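Local coordinates for putative oxidoreductase (Mycobacterium avium, PDB 3QHA) that probably catalyses NAD(P)-dependent oxidation of a hydroxy acid, as a Rossmann-fold member of the 3-hydroxyisobutyrate and 6-phosphogluconate dehydrogenase family, at the interface of chains A and B. Residues are numbered along the deposited sequence; one frame, centred on the assembly and turned at random. Chains: chain A/B, Putative oxidoreductase.

The interface of chains A and B. Residues chain A 195, 198, 216, 220; chain B 184, 187, 226-227, 230.
A:Val216 meets B:Leu187, B:Gly227, B:Met230 and B:Arg184 in a helix-packed patch of the two-fold interface, built from the all-helical C-terminal region typical of the 3-hydroxyisobutyrate dehydrogenase family; the pairing may be the biological dimer, which the structure alone does not show.

Apolar packing divides between the two branches of the valine. CG1, anti to the backbone N (chi1 169°), reaches the 3-10 helix 226-229 of chain B and lies 3.5 Å from B:Gly227 CA, a tight carbon contact made directly on the backbone. CG2 points elsewhere, to B:Met230 SD at 3.8 Å, the two side chains crossing at about a right angle. B:Leu187 forks between two chain A helices: CD2 lies 3.8 Å from A:Val216 CG1, whereas CD1 lies over the backbone of helix 176-204 of chain A, 3.6 Å from A:Ala195 CA. The small A:Ala195 CB meets B:Met230 CG at 3.8 Å.

A salt bridge joins B:Arg184 NH2 to A:Asp220 OD1 (3.1 Å). Its hydrogen bond is weak, bent to 134° at H. A:Asp220 CG lies at the guanidinium edge, in its plane, while the carboxylate is turned by 56° against it. A:Val216 CA stands 3.8 Å above one face of the B:Arg184 guanidinium plane, offset toward the rim.

Water satisfies the other carboxylate oxygen: A:Asp220 OD2 lies 2.6 Å from water 1, which also bonds the backbone N of B:Gly227. Water 2 links OD2 to B:Arg184 NH1.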
loop_
_atom_site.group_PDB
_atom_site.type_symbol
_atom_site.label_atom_id
_atom_site.label_comp_id
_atom_site.label_asym_id
_atom_site.label_seq_id
_atom_site.Cartn_x
_atom_site.Cartn_y
_atom_site.Cartn_z
ATOM N N ALA A 195 -7.727 -4.894 3.812
ATOM C CA ALA A 195 -8.429 -4.574 2.566
ATOM C C ALA A 195 -9.752 -5.328 2.445
ATOM O O ALA A 195 -10.767 -4.741 2.080
ATOM C CB ALA A 195 -7.535 -4.874 1.355
ATOM N N ALA A 198 -12.249 -3.844 4.704
ATOM C CA ALA A 198 -12.777 -2.610 4.104
ATOM C C ALA A 198 -13.855 -2.906 3.056
ATOM O O ALA A 198 -14.844 -2.172 2.946
ATOM C CB ALA A 198 -11.650 -1.787 3.491
ATOM N N VAL A 216 -8.264 3.217 -4.004
ATOM C CA VAL A 216 -7.156 2.764 -3.165
ATOM C C VAL A 216 -5.853 2.646 -3.957
ATOM O O VAL A 216 -4.818 3.177 -3.545
ATOM C CB VAL A 216 -7.472 1.397 -2.513
ATOM C CG1 VAL A 216 -6.224 0.802 -1.868
ATOM C CG2 VAL A 216 -8.602 1.538 -1.490
ATOM N N ASP A 220 -2.656 5.185 -3.489
ATOM C CA ASP A 220 -1.417 4.579 -2.980
ATOM C C ASP A 220 -0.237 4.757 -3.936
ATOM O O ASP A 220 0.911 4.762 -3.496
ATOM C CB ASP A 220 -1.604 3.088 -2.670
ATOM C CG ASP A 220 -2.319 2.841 -1.353
ATOM O OD1 ASP A 220 -2.413 3.765 -0.517
ATOM O OD2 ASP A 220 -2.779 1.701 -1.145
ATOM N N ARG B 184 -12.249 3.535 2.779
ATOM C CA ARG B 184 -10.915 3.742 2.224
ATOM C C ARG B 184 -9.901 4.090 3.314
ATOM O O ARG B 184 -8.808 3.526 3.351
ATOM C CB ARG B 184 -10.942 4.832 1.149
ATOM C CG ARG B 184 -9.677 4.915 0.315
ATOM C CD ARG B 184 -8.587 5.755 0.971
ATOM N NE ARG B 184 -7.325 5.633 0.249
ATOM C CZ ARG B 184 -6.444 4.642 0.391
ATOM N NH1 ARG B 184 -6.648 3.646 1.252
ATOM N NH2 ARG B 184 -5.338 4.651 -0.342
ATOM N N LEU B 187 -8.817 1.382 5.830
ATOM C CA LEU B 187 -7.684 0.633 5.282
ATOM C C LEU B 187 -6.367 1.380 5.438
ATOM O O LEU B 187 -5.349 0.764 5.766
ATOM C CB LEU B 187 -7.903 0.302 3.802
ATOM C CG LEU B 187 -6.754 -0.422 3.083
ATOM C CD1 LEU B 187 -6.501 -1.794 3.699
ATOM C CD2 LEU B 187 -7.069 -0.555 1.600
ATOM N N PRO B 226 -1.994 -2.782 -1.031
ATOM C CA PRO B 226 -3.163 -3.528 -0.535
ATOM C C PRO B 226 -4.342 -3.518 -1.507
ATOM O O PRO B 226 -5.114 -4.477 -1.549
ATOM C CB PRO B 226 -3.553 -2.795 0.756
ATOM C CG PRO B 226 -2.452 -1.856 1.063
ATOM C CD PRO B 226 -1.649 -1.638 -0.171
ATOM N N GLY B 227 -4.469 -2.437 -2.276
ATOM C CA GLY B 227 -5.503 -2.311 -3.290
ATOM C C GLY B 227 -5.478 -3.407 -4.339
ATOM O O GLY B 227 -6.502 -3.694 -4.956
ATOM N N MET B 230 -8.148 -5.901 -4.016
ATOM C CA MET B 230 -9.517 -5.386 -4.055
ATOM C C MET B 230 -10.023 -5.389 -5.495
ATOM O O MET B 230 -10.202 -4.339 -6.116
ATOM C CB MET B 230 -9.581 -3.981 -3.445
ATOM C CG MET B 230 -8.952 -3.884 -2.057
ATOM S SD MET B 230 -8.907 -2.204 -1.395
ATOM C CE MET B 230 -10.587 -2.021 -0.811
HETATM O O HOH W 1 -3.134 -0.173 -2.897
HETATM O O HOH W 2 -4.047 1.666 1.549
#